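Local atomic coordinates of putative vitamin-B12 independent methionine synthase family protein (Listeria monocytogenes, PDB entry 1YPX), a protein that probably transfers a methyl group from a methyltetrahydrofolate to homocysteine without vitamin B12, using a zinc ion. Residues 297-302 / 354-359; 7-12 / 359-364. All coordinates share one frame; numbering follows the deposited sequence.

Interaction 1: 297-302 / 354-359; sequences GLITSK and LRYVVR
I299, at the end of strand 293-299, pushes its branched side chain between Y356 and V357 on helix 347-364. Its CB points at the helix, which presents both partners from successive positions. From CB the branches part: the chi1 of -78° puts CG2 anti to the backbone N and swings CG1 anti to the carbonyl carbon. CG1 does the touching. It lies 4.0 Å from CG2 of V357 and 4.1 Å from CD1 of Y356, whose ring it approaches at a slant. With chi2 at 57°, CD1 of I299 turns back from the helix and touches neither residue. The fork at CB suits this place by sending one branch to the helix, while I312, L330 and P332, which also press on I299, account for its lack of polar atoms. Y356 is amphipathic: its ring packs inward while its OH makes a weak hydrogen bond to D308 O, and its CD2 rim sits 3.4 Å above the guanidinium plane of R359. Past the strand, S301 OG bonds to N of C334. Strand-to-helix packing of this sort, with isoleucine and valine filling the layer between, is characteristic of the outer shell of a TIM barrel.

Interaction 2: 7-12 / 359-364; sequences FYADHV and RLANDI
A361 on helix 347-364 meets the backbone bend at Y8 and A9, where the N-terminal segment 7-12 runs along a TIM-barrel wall. Though not a regular strand, the segment bonds through the backbone of Y8 and D10 to L330 of strand 328-332, and the side chains of D10 and H11 reach S60 of strand 60-61. It thus appears to bridge the two outermost strands of the seven-stranded parallel sheet and so help to close the barrel.

Apolar packing makes the contact with the helix. The A361 methyl points at the segment and meets the A9 methyl from the side, CB to CB 3.7 Å, and the CB of Y8 stands 3.9 Å from the same A361 CB. The carbonyl O of Y8 also lies against this methyl, 3.5 Å from CB of A361, in van der Waals contact. Alanine fits on both sides because the backbones come so close: the CA atoms of A9 and A361 are 5.5 Å apart. Aromatic stacking follows from the turn of Y8. Its CB heads for the helix, but with CG anti to the carbonyl carbon (chi1 -59°) the ring leads away and stacks on W365, just beyond the helix end.

Hydrogen bonds stiffen the segment from within. The carboxylate of buried D10 is gripped at both oxygens, so a short acidic side chain with two acceptors probably helps hold the bend in shape. S60 OG bonds to OD1 and Y183 OH to OD2, and K134 NZ adds a long, weak ion pair with OD1. Within the segment, H11 N bonds to the anti lone pair of D10 OD1, while F7 N gives a bond of 2.8 Å to D10 OD2, on its anti side and 23° out of the carboxylate plane.

Starting at the N terminus, the chain lays down residues 7-12, then builds nearly all of the barrel before returning. Interaction 2 closes this loop of 346 residues when helix 347-364 comes back to the start. Interaction 1 is nested inside it: strand 293-299 is left behind, helix 310-322 and strand 328-332 intervene, and the C-terminal helix then packs on the earlier strand. The contacts share R359, and the centres of the two contacts lie about 8 Å apart. They also touch directly, since CG1 of V357 lies 3.7 Å from CB of A9. One C-terminal helix, lying outside the barrel, therefore covers both a late strand and the chain's beginning.

Interaction 1: 297-302 / 354-359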
# COMPACT_ATOMS: atom_id res chain seq x y z
N GLY A 297 -12.53 1.95 -2.22
CA GLY A 297 -12.22 3.25 -1.65
C GLY A 297 -13.25 4.27 -2.06
O GLY A 297 -13.01 5.11 -2.93
N LEU A 298 -14.41 4.21 -1.41
CA LEU A 298 -15.52 5.11 -1.71
C LEU A 298 -15.57 6.37 -0.87
O LEU A 298 -16.43 7.21 -1.08
CB LEU A 298 -16.85 4.36 -1.55
CG LEU A 298 -16.88 2.96 -2.16
CD1 LEU A 298 -18.27 2.35 -2.00
CD2 LEU A 298 -16.49 3.04 -3.63
N ILE A 299 -14.65 6.51 0.08
CA ILE A 299 -14.63 7.70 0.94
C ILE A 299 -13.56 8.71 0.50
O ILE A 299 -12.37 8.42 0.58
CB ILE A 299 -14.41 7.33 2.45
CG1 ILE A 299 -15.70 6.78 3.09
CG2 ILE A 299 -14.01 8.57 3.25
CD1 ILE A 299 -16.32 5.58 2.41
N THR A 300 -14.00 9.87 0.02
CA THR A 300 -13.08 10.92 -0.44
C THR A 300 -12.13 11.27 0.69
O THR A 300 -12.56 11.65 1.78
CB THR A 300 -13.84 12.22 -0.85
OG1 THR A 300 -14.60 12.71 0.26
CG2 THR A 300 -14.77 11.95 -2.02
N SER A 301 -10.84 11.14 0.42
CA SER A 301 -9.81 11.42 1.41
C SER A 301 -9.05 12.70 1.12
O SER A 301 -8.01 12.97 1.74
CB SER A 301 -8.84 10.24 1.47
OG SER A 301 -8.35 9.93 0.18
N LYS A 302 -9.56 13.49 0.18
CA LYS A 302 -8.93 14.75 -0.19
C LYS A 302 -9.84 15.94 0.07
O LYS A 302 -9.41 16.93 0.67
CB LYS A 302 -8.52 14.73 -1.67
CG LYS A 302 -7.38 13.77 -1.98
CD LYS A 302 -6.79 14.02 -3.37
CE LYS A 302 -7.82 13.82 -4.47
NZ LYS A 302 -7.20 13.93 -5.82
N LEU A 354 -12.52 8.63 9.06
CA LEU A 354 -12.14 7.26 9.42
C LEU A 354 -13.21 6.59 10.27
O LEU A 354 -13.56 5.43 10.05
CB LEU A 354 -10.81 7.23 10.17
CG LEU A 354 -9.54 7.36 9.32
CD1 LEU A 354 -8.31 7.27 10.21
CD2 LEU A 354 -9.51 6.28 8.26
N ARG A 355 -13.74 7.33 11.24
CA ARG A 355 -14.79 6.83 12.11
C ARG A 355 -15.99 6.60 11.19
O ARG A 355 -16.84 5.74 11.45
CB ARG A 355 -15.12 7.87 13.18
CG ARG A 355 -13.94 8.74 13.59
CD ARG A 355 -14.27 9.65 14.78
NE ARG A 355 -14.08 8.97 16.06
CZ ARG A 355 -13.10 9.25 16.92
NH1 ARG A 355 -13.00 8.58 18.07
NH2 ARG A 355 -12.24 10.22 16.63
N TYR A 356 -16.05 7.37 10.12
CA TYR A 356 -17.13 7.24 9.15
C TYR A 356 -17.00 5.88 8.45
O TYR A 356 -18.00 5.19 8.20
CB TYR A 356 -17.05 8.39 8.13
CG TYR A 356 -18.23 8.50 7.19
CD1 TYR A 356 -18.03 8.75 5.84
CD2 TYR A 356 -19.55 8.42 7.66
CE1 TYR A 356 -19.10 8.92 4.97
CE2 TYR A 356 -20.63 8.59 6.80
CZ TYR A 356 -20.39 8.84 5.45
OH TYR A 356 -21.44 9.05 4.57
N VAL A 357 -15.77 5.50 8.12
CA VAL A 357 -15.49 4.21 7.50
C VAL A 357 -15.86 3.10 8.50
O VAL A 357 -16.47 2.10 8.13
CB VAL A 357 -13.99 4.08 7.14
CG1 VAL A 357 -13.70 2.65 6.71
CG2 VAL A 357 -13.62 5.06 6.02
N VAL A 358 -15.48 3.30 9.76
CA VAL A 358 -15.77 2.32 10.81
C VAL A 358 -17.27 2.13 11.05
O VAL A 358 -17.73 1.01 11.30
CB VAL A 358 -15.13 2.70 12.18
CG1 VAL A 358 -15.57 1.72 13.25
CG2 VAL A 358 -13.60 2.72 12.07
N ARG A 359 -18.02 3.22 11.00
CA ARG A 359 -19.46 3.18 11.22
C ARG A 359 -20.17 2.51 10.05
O ARG A 359 -20.96 1.58 10.23
CB ARG A 359 -19.98 4.60 11.39
CG ARG A 359 -21.46 4.75 11.72
CD ARG A 359 -21.80 6.23 11.57
NE ARG A 359 -20.60 7.03 11.83
CZ ARG A 359 -20.41 8.27 11.40
NH1 ARG A 359 -19.28 8.91 11.68
NH2 ARG A 359 -21.36 8.86 10.66

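Interaction 2: 7-12 / 359-364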
# COMPACT_ATOMS: atom_id res chain seq x y z
N PHE A 7 -9.65 -5.63 6.66
CA PHE A 7 -10.91 -5.61 7.40
C PHE A 7 -11.98 -4.77 6.72
O PHE A 7 -11.67 -3.88 5.92
CB PHE A 7 -10.69 -5.06 8.82
CG PHE A 7 -9.40 -5.49 9.43
CD1 PHE A 7 -8.27 -4.69 9.31
CD2 PHE A 7 -9.29 -6.73 10.04
CE1 PHE A 7 -7.05 -5.13 9.79
CE2 PHE A 7 -8.07 -7.19 10.53
CZ PHE A 7 -6.94 -6.39 10.40
N TYR A 8 -13.24 -5.04 7.06
CA TYR A 8 -14.36 -4.30 6.48
C TYR A 8 -14.10 -2.81 6.52
O TYR A 8 -14.47 -2.09 5.59
CB TYR A 8 -15.65 -4.64 7.23
CG TYR A 8 -15.99 -6.11 7.20
CD1 TYR A 8 -16.18 -6.77 6.00
CD2 TYR A 8 -16.14 -6.82 8.38
CE1 TYR A 8 -16.52 -8.12 5.97
CE2 TYR A 8 -16.47 -8.17 8.37
CZ TYR A 8 -16.65 -8.81 7.17
OH TYR A 8 -17.00 -10.14 7.17
N ALA A 9 -13.49 -2.33 7.61
CA ALA A 9 -13.14 -0.92 7.74
C ALA A 9 -11.62 -0.93 7.80
O ALA A 9 -11.02 -1.23 8.84
CB ALA A 9 -13.71 -0.32 9.00
N ASP A 10 -10.99 -0.63 6.67
CA ASP A 10 -9.54 -0.63 6.58
C ASP A 10 -9.12 0.68 5.93
O ASP A 10 -9.97 1.50 5.59
CB ASP A 10 -9.12 -1.82 5.72
CG ASP A 10 -7.79 -2.42 6.14
OD1 ASP A 10 -6.86 -1.63 6.44
OD2 ASP A 10 -7.68 -3.66 6.16
N HIS A 11 -7.82 0.90 5.76
CA HIS A 11 -7.33 2.12 5.12
C HIS A 11 -6.00 1.90 4.43
O HIS A 11 -5.22 1.04 4.85
CB HIS A 11 -7.25 3.26 6.15
CG HIS A 11 -6.25 3.03 7.24
ND1 HIS A 11 -5.05 3.71 7.31
CD2 HIS A 11 -6.29 2.24 8.34
CE1 HIS A 11 -4.41 3.35 8.41
NE2 HIS A 11 -5.14 2.46 9.05
N VAL A 12 -5.74 2.67 3.37
CA VAL A 12 -4.51 2.53 2.59
C VAL A 12 -3.25 2.56 3.45
O VAL A 12 -2.37 1.71 3.28
CB VAL A 12 -4.43 3.64 1.50
CG1 VAL A 12 -3.07 3.61 0.80
CG2 VAL A 12 -5.53 3.41 0.48
N ARG A 359 -18.02 3.22 11.00
CA ARG A 359 -19.46 3.18 11.22
C ARG A 359 -20.17 2.51 10.05
O ARG A 359 -20.96 1.58 10.23
CB ARG A 359 -19.98 4.60 11.39
CG ARG A 359 -21.46 4.75 11.72
CD ARG A 359 -21.80 6.23 11.57
NE ARG A 359 -20.60 7.03 11.83
CZ ARG A 359 -20.41 8.27 11.40
NH1 ARG A 359 -19.28 8.91 11.68
NH2 ARG A 359 -21.36 8.86 10.66
N LEU A 360 -19.86 2.98 8.85
CA LEU A 360 -20.46 2.41 7.65
C LEU A 360 -20.23 0.91 7.54
O LEU A 360 -21.16 0.14 7.34
CB LEU A 360 -19.93 3.13 6.40
CG LEU A 360 -20.66 4.40 5.95
CD1 LEU A 360 -22.01 3.99 5.37
CD2 LEU A 360 -20.86 5.39 7.10
N ALA A 361 -18.97 0.49 7.66
CA ALA A 361 -18.60 -0.92 7.56
C ALA A 361 -19.27 -1.73 8.65
O ALA A 361 -19.48 -2.93 8.51
CB ALA A 361 -17.08 -1.07 7.67
N ASN A 362 -19.59 -1.07 9.75
CA ASN A 362 -20.22 -1.79 10.83
C ASN A 362 -21.67 -2.09 10.50
O ASN A 362 -22.09 -3.25 10.52
CB ASN A 362 -20.12 -1.01 12.14
CG ASN A 362 -20.63 -1.82 13.32
OD1 ASN A 362 -20.23 -2.98 13.50
ND2 ASN A 362 -21.50 -1.22 14.12
N ASP A 363 -22.44 -1.06 10.18
CA ASP A 363 -23.84 -1.30 9.85
C ASP A 363 -24.04 -1.98 8.49
O ASP A 363 -25.15 -2.38 8.15
CB ASP A 363 -24.67 -0.01 9.96
CG ASP A 363 -24.18 1.09 9.04
OD1 ASP A 363 -23.82 0.77 7.88
OD2 ASP A 363 -24.18 2.27 9.46
N ILE A 364 -22.96 -2.12 7.71
CA ILE A 364 -23.07 -2.79 6.42
C ILE A 364 -22.63 -4.23 6.56
O ILE A 364 -23.31 -5.15 6.13
CB ILE A 364 -22.21 -2.15 5.32
CG1 ILE A 364 -22.82 -0.81 4.89
CG2 ILE A 364 -22.13 -3.08 4.10
CD1 ILE A 364 -22.05 -0.14 3.81